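Local atomic coordinates of precorrin-6A reductase (Rhodobacter capsulatus, PDB entry 4X7G), a protein that catalyses the NADPH-dependent reduction of precorrin-6A, probably as a step in the biosynthesis of cobalamin, and holds its reduced corrinoid product between two Rossmann-fold domains. Residues Leu123-Leu132 with Phe142-Arg153. Residues are numbered along the deposited sequence; the frame is centred on the assembly and turned at random.
Sequences LPQAPARVFL and FSAAPQHHYLLR. With 3Y8 (3-[(1R,2S,3S,7S,11S,16S,17R,18R,19R)-2,7,12,18-tetrakis(2-hydroxy-2-oxoethyl)-3,13-bis(3-hydroxy-3-oxopropyl)-1,2,5,7,11,17-hexamethyl-17-(3-oxidanyl-3-oxidanylidene-prop-1-enyl)-3,6,8,10,15,16,18,19,21,24-decahydrocorrin-8-yl]propanoic acid), chain C.
Strands 129-132 and 149-153 pair in parallel inside the six-stranded sheet of one of the two Rossmann-fold domains, and the loop entering the first is pinned by a histidine from the loop entering the second. Four backbone bonds alternate along the pair: His149 N to Ala128 O, Val130 N to His149 O (2.8 Å), Leu151 N to Val130 O and Leu132 N to Leu151 O. Just upstream, the ring of His148 lies within the 123-128 loop; its ND1 accepts Ala128 N (2.9 Å) in the ring plane, while the carbonyl oxygens of Pro124 and Ala126 face the ring edge. Gln147 adds a fairly straight bond from NE2 to Gln125 O (3.0 Å). A leucine in place of His148 would probably leave the Ala128 amide without its acceptor and let the loop shift. On one face of the sheet, Leu132 CD2 sits 3.7 Å from the centroid of the Phe142 ring, almost on its normal, a CH-pi contact, and Leu132 CG packs against Tyr150 CD1. Tyr150 OH reaches back to Ala145 O (2.7 Å). On the other face, His149 CD2 lies over the Arg129 guanidinium, toward its rim, the planes 16° apart; Glu188 O accepts from Arg129 NH2, while Asp166 and the Glu188 carboxylate hold the His149 nitrogens. Phe131, with CG anti to the backbone N (chi1 180°), sets CZ over the Arg153 guanidinium. NE of Arg153 binds O34 of the corrinoid (3.0 Å), and Asp181 salt-bridges NH2. Strand 192-196 flanks Phe131 and strand 167-171 flanks Leu151, with helix 178-187 covering the face that bears both side chains.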
ATOM      1  N   LEU A 123      14.821   6.491  15.985  1.00 13.04           N
ATOM      2  CA  LEU A 123      16.125   6.023  15.605  1.00 13.99           C
ATOM      3  C   LEU A 123      17.187   6.376  16.668  1.00 16.24           C
ATOM      4  O   LEU A 123      17.024   7.452  17.293  1.00 16.73           O
ATOM      5  CB  LEU A 123      16.537   6.642  14.289  1.00 14.54           C
ATOM      6  CG  LEU A 123      15.714   6.130  13.084  1.00 13.86           C
ATOM      7  CD1 LEU A 123      16.101   6.901  11.830  1.00 15.76           C
ATOM      8  CD2 LEU A 123      15.936   4.680  12.875  1.00 14.07           C
ATOM      9  N   PRO A 124      18.171   5.560  16.826  1.00 15.31           N
ATOM     10  CA  PRO A 124      19.217   5.915  17.816  1.00 17.47           C
ATOM     11  C   PRO A 124      19.985   7.134  17.443  1.00 18.77           C
ATOM     12  O   PRO A 124      20.019   7.603  16.298  1.00 16.91           O
ATOM     13  CB  PRO A 124      20.051   4.676  17.811  1.00 17.53           C
ATOM     14  CG  PRO A 124      19.938   4.137  16.433  1.00 18.32           C
ATOM     15  CD  PRO A 124      18.533   4.404  15.972  1.00 16.18           C
ATOM     16  N   GLN A 125      20.670   7.735  18.462  1.00 19.32           N
ATOM     17  CA  GLN A 125      21.489   8.859  18.187  1.00 18.95           C
ATOM     18  C   GLN A 125      22.773   8.577  17.350  1.00 16.37           C
ATOM     19  O   GLN A 125      23.097   9.314  16.443  1.00 19.02           O
ATOM     20  CB  GLN A 125      21.802   9.546  19.561  1.00 19.39           C
ATOM     21  CG  GLN A 125      22.553  10.839  19.341  1.00 21.19           C
ATOM     22  CD  GLN A 125      21.627  11.894  18.748  1.00 26.93           C
ATOM     23  OE1 GLN A 125      20.352  11.778  18.775  1.00 30.00           O
ATOM     24  NE2 GLN A 125      22.220  12.888  18.119  1.00 28.54           N
ATOM     25  N   ALA A 126      23.463   7.557  17.739  1.00 16.17           N
ATOM     26  CA  ALA A 126      24.716   7.147  17.067  1.00 18.27           C
ATOM     27  C   ALA A 126      24.380   6.613  15.674  1.00 17.11           C
ATOM     28  O   ALA A 126      23.332   5.904  15.512  1.00 15.93           O
ATOM     29  CB  ALA A 126      25.266   6.008  17.873  1.00 18.90           C
ATOM     30  N   PRO A 127      25.181   7.001  14.734  1.00 17.26           N
ATOM     31  CA  PRO A 127      24.873   6.547  13.359  1.00 15.63           C
ATOM     32  C   PRO A 127      24.665   5.040  13.210  1.00 15.45           C
ATOM     33  O   PRO A 127      25.393   4.163  13.731  1.00 16.44           O
ATOM     34  CB  PRO A 127      26.121   7.053  12.571  1.00 17.01           C
ATOM     35  CG  PRO A 127      26.624   8.257  13.374  1.00 17.84           C
ATOM     36  CD  PRO A 127      26.505   7.699  14.756  1.00 19.69           C
ATOM     37  N   ALA A 128      23.605   4.719  12.463  1.00 14.42           N
ATOM     38  CA  ALA A 128      23.140   3.343  12.224  1.00 14.53           C
ATOM     39  C   ALA A 128      23.031   3.131  10.707  1.00 11.56           C
ATOM     40  O   ALA A 128      23.351   4.023   9.951  1.00 13.48           O
ATOM     41  CB  ALA A 128      21.781   3.151  12.937  1.00 15.13           C
ATOM     42  N   ARG A 129      22.562   1.935  10.334  1.00 12.07           N
ATOM     43  CA  ARG A 129      22.407   1.569   8.914  1.00 10.73           C
ATOM     44  C   ARG A 129      20.942   1.166   8.738  1.00 10.11           C
ATOM     45  O   ARG A 129      20.568   0.067   9.100  1.00 10.82           O
ATOM     46  CB  ARG A 129      23.363   0.465   8.553  1.00 11.25           C
ATOM     47  CG  ARG A 129      24.852   0.947   8.687  1.00 11.89           C
ATOM     48  CD  ARG A 129      25.832  -0.114   8.222  1.00 13.24           C
ATOM     49  NE  ARG A 129      25.754  -0.413   6.817  1.00 12.54           N
ATOM     50  CZ  ARG A 129      26.319   0.258   5.851  1.00 13.32           C
ATOM     51  NH1 ARG A 129      26.969   1.363   6.119  1.00 13.36           N
ATOM     52  NH2 ARG A 129      26.163  -0.103   4.582  1.00 13.60           N
ATOM     53  N   VAL A 130      20.172   2.122   8.284  1.00 10.30           N
ATOM     54  CA  VAL A 130      18.702   2.001   8.385  1.00  9.72           C
ATOM     55  C   VAL A 130      18.052   1.778   7.051  1.00 10.55           C
ATOM     56  O   VAL A 130      18.270   2.574   6.142  1.00 11.04           O
ATOM     57  CB  VAL A 130      18.166   3.310   8.982  1.00 11.19           C
ATOM     58  CG1 VAL A 130      16.624   3.251   9.107  1.00 11.65           C
ATOM     59  CG2 VAL A 130      18.821   3.685  10.329  1.00 11.56           C
ATOM     60  N   PHE A 131      17.290   0.685   6.942  1.00 10.30           N
ATOM     61  CA  PHE A 131      16.508   0.450   5.752  1.00 10.24           C
ATOM     62  C   PHE A 131      15.217   1.219   5.848  1.00  9.82           C
ATOM     63  O   PHE A 131      14.339   0.851   6.723  1.00  9.99           O
ATOM     64  CB  PHE A 131      16.278  -1.004   5.509  1.00 10.29           C
ATOM     65  CG  PHE A 131      15.457  -1.326   4.272  1.00 11.21           C
ATOM     66  CD1 PHE A 131      15.416  -0.501   3.167  1.00 11.00           C
ATOM     67  CD2 PHE A 131      14.755  -2.511   4.244  1.00 11.81           C
ATOM     68  CE1 PHE A 131      14.713  -0.863   2.038  1.00 12.48           C
ATOM     69  CE2 PHE A 131      14.044  -2.893   3.092  1.00 12.72           C
ATOM     70  CZ  PHE A 131      14.044  -2.051   1.986  1.00 13.26           C
ATOM     71  N   LEU A 132      15.039   2.329   5.125  1.00  9.54           N
ATOM     72  CA  LEU A 132      13.800   3.086   5.090  1.00 10.46           C
ATOM     73  C   LEU A 132      12.910   2.482   4.116  1.00 10.20           C
ATOM     74  O   LEU A 132      12.801   2.946   2.970  1.00 11.90           O
ATOM     75  CB  LEU A 132      14.044   4.527   4.748  1.00 13.90           C
ATOM     76  CG  LEU A 132      14.843   5.332   5.637  1.00 14.56           C
ATOM     77  CD1 LEU A 132      14.870   6.805   5.132  1.00 14.06           C
ATOM     78  CD2 LEU A 132      14.300   5.299   7.019  1.00 14.85           C
ATOM     79  N   PHE A 142      13.145  12.003   7.190  1.00 12.17           N
ATOM     80  CA  PHE A 142      14.362  11.502   7.782  1.00 12.57           C
ATOM     81  C   PHE A 142      15.575  12.377   7.648  1.00 12.53           C
ATOM     82  O   PHE A 142      16.583  12.154   8.234  1.00 12.65           O
ATOM     83  CB  PHE A 142      14.664  10.035   7.319  1.00 11.51           C
ATOM     84  CG  PHE A 142      13.652   9.111   7.884  1.00 11.25           C
ATOM     85  CD1 PHE A 142      12.414   9.007   7.349  1.00 14.43           C
ATOM     86  CD2 PHE A 142      13.913   8.382   9.039  1.00 12.18           C
ATOM     87  CE1 PHE A 142      11.474   8.180   7.938  1.00 14.80           C
ATOM     88  CE2 PHE A 142      12.960   7.541   9.575  1.00 13.00           C
ATOM     89  CZ  PHE A 142      11.752   7.475   9.075  1.00 14.76           C
ATOM     90  N   SER A 143      15.366  13.494   6.936  1.00 11.85           N
ATOM     91  CA  SER A 143      16.317  14.568   6.928  1.00 14.97           C
ATOM     92  C   SER A 143      16.413  15.237   8.282  1.00 13.24           C
ATOM     93  O   SER A 143      17.380  15.955   8.535  1.00 15.99           O
ATOM     94  CB  SER A 143      15.943  15.643   5.887  1.00 16.62           C
ATOM     95  OG  SER A 143      14.697  16.337   6.226  1.00 17.58           O
ATOM     96  N   ALA A 144      15.537  14.914   9.195  1.00 14.19           N
ATOM     97  CA  ALA A 144      15.681  15.348  10.600  1.00 15.74           C
ATOM     98  C   ALA A 144      16.598  14.464  11.403  1.00 15.59           C
ATOM     99  O   ALA A 144      17.001  14.782  12.518  1.00 18.99           O
ATOM    100  CB  ALA A 144      14.319  15.351  11.208  1.00 15.62           C
ATOM    101  N   ALA A 145      17.024  13.312  10.833  1.00 14.68           N
ATOM    102  CA  ALA A 145      18.025  12.463  11.439  1.00 13.90           C
ATOM    103  C   ALA A 145      19.074  12.160  10.403  1.00 14.46           C
ATOM    104  O   ALA A 145      19.260  10.956   9.929  1.00 14.26           O
ATOM    105  CB  ALA A 145      17.435  11.184  12.074  1.00 14.95           C
ATOM    106  N   PRO A 146      19.835  13.129   9.917  1.00 15.00           N
ATOM    107  CA  PRO A 146      20.702  12.955   8.762  1.00 16.37           C
ATOM    108  C   PRO A 146      21.919  12.172   9.019  1.00 16.38           C
ATOM    109  O   PRO A 146      22.623  11.848   7.991  1.00 16.62           O
ATOM    110  CB  PRO A 146      21.014  14.425   8.395  1.00 17.19           C
ATOM    111  CG  PRO A 146      21.019  15.112   9.714  1.00 18.82           C
ATOM    112  CD  PRO A 146      19.838  14.527  10.436  1.00 16.65           C
ATOM    113  N   GLN A 147      22.290  11.894  10.228  1.00 15.67           N
ATOM    114  CA  GLN A 147      23.533  11.234  10.584  1.00 15.25           C
ATOM    115  C   GLN A 147      23.665   9.759  10.141  1.00 15.76           C
ATOM    116  O   GLN A 147      24.773   9.168  10.153  1.00 16.22           O
ATOM    117  CB  GLN A 147      23.852  11.324  12.073  1.00 16.37           C
ATOM    118  CG  GLN A 147      23.014  10.502  13.035  1.00 17.87           C
ATOM    119  CD  GLN A 147      21.739  11.209  13.483  1.00 15.56           C
ATOM    120  OE1 GLN A 147      21.111  12.067  12.785  1.00 16.95           O
ATOM    121  NE2 GLN A 147      21.279  10.774  14.626  1.00 22.03           N
ATOM    122  N   HIS A 148      22.527   9.108   9.901  1.00 13.57           N
ATOM    123  CA  HIS A 148      22.542   7.656   9.591  1.00 14.27           C
ATOM    124  C   HIS A 148      22.955   7.415   8.148  1.00 13.03           C
ATOM    125  O   HIS A 148      22.738   8.292   7.303  1.00 13.49           O
ATOM    126  CB  HIS A 148      21.163   7.081   9.871  1.00 13.02           C
ATOM    127  CG  HIS A 148      20.789   7.267  11.300  1.00 15.24           C
ATOM    128  ND1 HIS A 148      21.536   6.724  12.298  1.00 14.30           N
ATOM    129  CD2 HIS A 148      19.812   7.989  11.884  1.00 15.91           C
ATOM    130  CE1 HIS A 148      21.003   7.087  13.472  1.00 14.68           C
ATOM    131  NE2 HIS A 148      19.953   7.829  13.258  1.00 16.44           N
ATOM    132  N   HIS A 149      23.368   6.164   7.924  1.00 12.87           N
ATOM    133  CA  HIS A 149      23.341   5.674   6.528  1.00 11.80           C
ATOM    134  C   HIS A 149      21.945   5.088   6.245  1.00 11.13           C
ATOM    135  O   HIS A 149      21.504   4.261   7.068  1.00 12.30           O
ATOM    136  CB  HIS A 149      24.393   4.594   6.312  1.00 12.71           C
ATOM    137  CG  HIS A 149      24.197   3.861   5.027  1.00 12.32           C
ATOM    138  ND1 HIS A 149      24.355   4.460   3.808  1.00 12.75           N
ATOM    139  CD2 HIS A 149      23.782   2.608   4.770  1.00 13.14           C
ATOM    140  CE1 HIS A 149      23.997   3.636   2.869  1.00 12.22           C
ATOM    141  NE2 HIS A 149      23.680   2.499   3.408  1.00 13.55           N
ATOM    142  N   TYR A 150      21.343   5.478   5.188  1.00 11.02           N
ATOM    143  CA  TYR A 150      20.046   5.033   4.803  1.00 10.81           C
ATOM    144  C   TYR A 150      20.108   4.190   3.538  1.00 10.44           C
ATOM    145  O   TYR A 150      20.796   4.565   2.553  1.00 11.89           O
ATOM    146  CB  TYR A 150      19.082   6.167   4.607  1.00 10.68           C
ATOM    147  CG  TYR A 150      18.722   6.928   5.864  1.00 11.11           C
ATOM    148  CD1 TYR A 150      17.932   6.320   6.801  1.00 11.51           C
ATOM    149  CD2 TYR A 150      19.215   8.203   6.145  1.00 12.58           C
ATOM    150  CE1 TYR A 150      17.581   7.006   7.986  1.00 12.19           C
ATOM    151  CE2 TYR A 150      18.903   8.872   7.296  1.00 12.70           C
ATOM    152  CZ  TYR A 150      18.049   8.266   8.178  1.00 12.34           C
ATOM    153  OH  TYR A 150      17.636   8.916   9.354  1.00 12.86           O
ATOM    154  N   LEU A 151      19.385   3.101   3.535  1.00 10.38           N
ATOM    155  CA  LEU A 151      19.066   2.329   2.331  1.00  9.61           C
ATOM    156  C   LEU A 151      17.681   2.670   1.898  1.00 10.14           C
ATOM    157  O   LEU A 151      16.740   2.573   2.767  1.00 11.05           O
ATOM    158  CB  LEU A 151      19.224   0.855   2.599  1.00  9.95           C
ATOM    159  CG  LEU A 151      18.798  -0.116   1.451  1.00 11.81           C
ATOM    160  CD1 LEU A 151      19.740   0.049   0.252  1.00 12.75           C
ATOM    161  CD2 LEU A 151      18.769  -1.527   1.896  1.00 12.44           C
ATOM    162  N   LEU A 152      17.458   3.039   0.702  1.00  9.37           N
ATOM    163  CA  LEU A 152      16.168   3.391   0.138  1.00 10.31           C
ATOM    164  C   LEU A 152      15.785   2.374  -0.910  1.00 10.08           C
ATOM    165  O   LEU A 152      16.672   1.711  -1.509  1.00 10.93           O
ATOM    166  CB  LEU A 152      16.207   4.781  -0.545  1.00 10.87           C
ATOM    167  CG  LEU A 152      16.893   5.849   0.229  1.00 12.93           C
ATOM    168  CD1 LEU A 152      16.966   7.142  -0.502  1.00 14.99           C
ATOM    169  CD2 LEU A 152      16.266   6.038   1.585  1.00 14.35           C
ATOM    170  N   ARG A 153      14.513   2.180  -1.152  1.00 10.12           N
ATOM    171  CA  ARG A 153      14.024   1.285  -2.216  1.00 10.86           C
ATOM    172  C   ARG A 153      12.905   2.075  -2.939  1.00 11.34           C
ATOM    173  O   ARG A 153      11.888   2.351  -2.331  1.00 11.63           O
ATOM    174  CB  ARG A 153      13.586  -0.059  -1.677  1.00 11.24           C
ATOM    175  CG  ARG A 153      13.030  -0.951  -2.767  1.00 11.94           C
ATOM    176  CD  ARG A 153      13.199  -2.434  -2.454  1.00 12.35           C
ATOM    177  NE  ARG A 153      12.466  -2.858  -1.291  1.00 12.49           N
ATOM    178  CZ  ARG A 153      12.525  -4.057  -0.736  1.00 10.60           C
ATOM    179  NH1 ARG A 153      11.831  -4.345   0.305  1.00 11.60           N
ATOM    180  NH2 ARG A 153      13.394  -4.932  -1.220  1.00 11.98           N
TER
HETATM  181  C48 3Y8 C 302       1.785   3.001  -8.060  1.00 12.87           C
HETATM  182  C47 3Y8 C 302       2.321   0.023  -9.107  1.00 12.90           C
HETATM  183  C43 3Y8 C 302       1.436  -5.850  -7.365  1.00 16.83           C
HETATM  184  C42 3Y8 C 302       2.526  -4.900  -6.710  1.00 13.86           C
HETATM  185  C41 3Y8 C 302       1.761  -4.196  -5.605  1.00 13.64           C
HETATM  186  C38 3Y8 C 302       1.563  -3.378  -1.780  1.00 15.35           C
HETATM  187  C37 3Y8 C 302       2.541  -4.307  -2.387  1.00 14.62           C
HETATM  188  C36 3Y8 C 302       4.466  -4.809  -3.913  1.00 15.60           C
HETATM  189  C35 3Y8 C 302       5.194  -3.279  -1.280  1.00 12.30           C
HETATM  190  C32 3Y8 C 302       9.363  -2.176   0.940  1.00 14.08           C
HETATM  191  C31 3Y8 C 302       7.984  -1.396   1.034  1.00 14.99           C
HETATM  192  C2  3Y8 C 302       5.688   0.917  -0.144  1.00 12.47           C
HETATM  193  C1  3Y8 C 302       5.406   1.328  -1.632  1.00 14.09           C
HETATM  194  C4  3Y8 C 302       5.185  -0.967  -1.533  1.00 12.84           C
HETATM  195  C5  3Y8 C 302       4.825  -2.179  -1.988  1.00 13.92           C
HETATM  196  C7  3Y8 C 302       3.438  -3.695  -3.539  1.00 13.63           C
HETATM  197  C8  3Y8 C 302       2.682  -3.315  -4.767  1.00 12.36           C
HETATM  198  C6  3Y8 C 302       4.045  -2.467  -3.166  1.00 13.29           C
HETATM  199  C3  3Y8 C 302       5.974  -0.590  -0.280  1.00 12.72           C
HETATM  200  C11 3Y8 C 302       3.436  -0.155  -6.747  1.00 12.64           C
HETATM  201  C12 3Y8 C 302       2.767   0.623  -7.765  1.00 11.28           C
HETATM  202  C13 3Y8 C 302       2.581   1.881  -7.386  1.00 11.89           C
HETATM  203  C14 3Y8 C 302       3.197   2.035  -6.081  1.00 11.82           C
HETATM  204  C15 3Y8 C 302       3.222   3.215  -5.368  1.00 13.46           C
HETATM  205  C16 3Y8 C 302       3.854   3.250  -4.045  1.00 14.19           C
HETATM  206  C17 3Y8 C 302       4.224   4.513  -3.315  1.00 13.73           C
HETATM  207  C18 3Y8 C 302       4.899   3.937  -2.029  1.00 13.74           C
HETATM  208  C19 3Y8 C 302       4.384   2.437  -1.902  1.00 14.37           C
HETATM  209  C20 3Y8 C 302       6.712   1.578  -2.394  1.00 14.08           C
HETATM  210  C21 3Y8 C 302       3.505   0.029 -10.167  1.00 13.75           C
HETATM  211  C24 3Y8 C 302       4.707  -0.840  -7.257  1.00 13.39           C
HETATM  212  C25 3Y8 C 302       6.877   1.664   0.486  1.00 13.55           C
HETATM  213  C26 3Y8 C 302       4.412   1.044   0.701  1.00 14.59           C
HETATM  214  O59 3Y8 C 302       8.859   4.602  -5.269  1.00 16.45           O
HETATM  215  C57 3Y8 C 302       7.625   4.999  -5.422  1.00 18.01           C
HETATM  216  O58 3Y8 C 302       7.202   5.889  -6.206  1.00 20.98           O
HETATM  217  C56 3Y8 C 302       6.659   4.423  -4.423  1.00 15.96           C
HETATM  218  C55 3Y8 C 302       5.363   5.255  -4.161  1.00 15.13           C
HETATM  219  C54 3Y8 C 302       3.032   5.395  -3.028  1.00 14.30           C
HETATM  220  C60 3Y8 C 302       4.621   4.649  -0.707  1.00 15.00           C
HETATM  221  C61 3Y8 C 302       5.201   5.976  -0.531  1.00 14.61           C
HETATM  222  O62 3Y8 C 302       4.725   6.657   0.453  1.00 17.22           O
HETATM  223  O63 3Y8 C 302       6.132   6.401  -1.269  1.00 14.14           O
HETATM  224  N24 3Y8 C 302       3.854   2.167  -3.249  1.00 13.18           N
HETATM  225  N23 3Y8 C 302       3.715   0.825  -5.731  1.00 12.32           N
HETATM  226  C49 3Y8 C 302       0.370   3.054  -7.466  1.00 14.30           C
HETATM  227  C50 3Y8 C 302      -0.574   4.040  -8.069  1.00 13.88           C
HETATM  228  O51 3Y8 C 302      -0.184   4.839  -8.952  1.00 14.18           O
HETATM  229  O52 3Y8 C 302      -1.791   3.902  -7.677  1.00 14.02           O
HETATM  230  O23 3Y8 C 302       3.657  -1.039 -10.796  1.00 16.05           O
HETATM  231  O22 3Y8 C 302       4.157   1.039 -10.274  1.00 15.37           O
HETATM  232  C10 3Y8 C 302       2.411  -1.178  -6.156  1.00 13.34           C
HETATM  233  C9  3Y8 C 302       2.960  -2.035  -5.069  1.00 12.11           C
HETATM  234  N22 3Y8 C 302       3.840  -1.521  -4.106  1.00 13.17           N
HETATM  235  O44 3Y8 C 302       1.260  -6.924  -6.773  1.00 18.13           O
HETATM  236  O45 3Y8 C 302       1.057  -5.540  -8.417  1.00 19.70           O
HETATM  237  O39 3Y8 C 302       0.483  -3.935  -1.403  1.00 16.16           O
HETATM  238  O40 3Y8 C 302       1.886  -2.217  -1.542  1.00 16.96           O
HETATM  239  N21 3Y8 C 302       4.903   0.090  -2.215  1.00 14.15           N
HETATM  240  C27 3Y8 C 302       4.573   0.490   2.146  1.00 14.35           C
HETATM  241  O28 3Y8 C 302       5.024   1.282   2.983  1.00 17.16           O
HETATM  242  O29 3Y8 C 302       4.265  -0.671   2.399  1.00 14.81           O
HETATM  243  C30 3Y8 C 302       7.422  -1.172  -0.337  1.00 13.77           C
HETATM  244  O34 3Y8 C 302      10.283  -1.524   0.321  1.00 16.73           O
HETATM  245  O33 3Y8 C 302       9.302  -3.193   1.632  1.00 15.65           O
HETATM  246  O   HOH W   1      18.605   9.637  15.209  1.00 21.02           O
HETATM  247  O   HOH W   2      12.966   4.089   0.424  1.00 11.96           O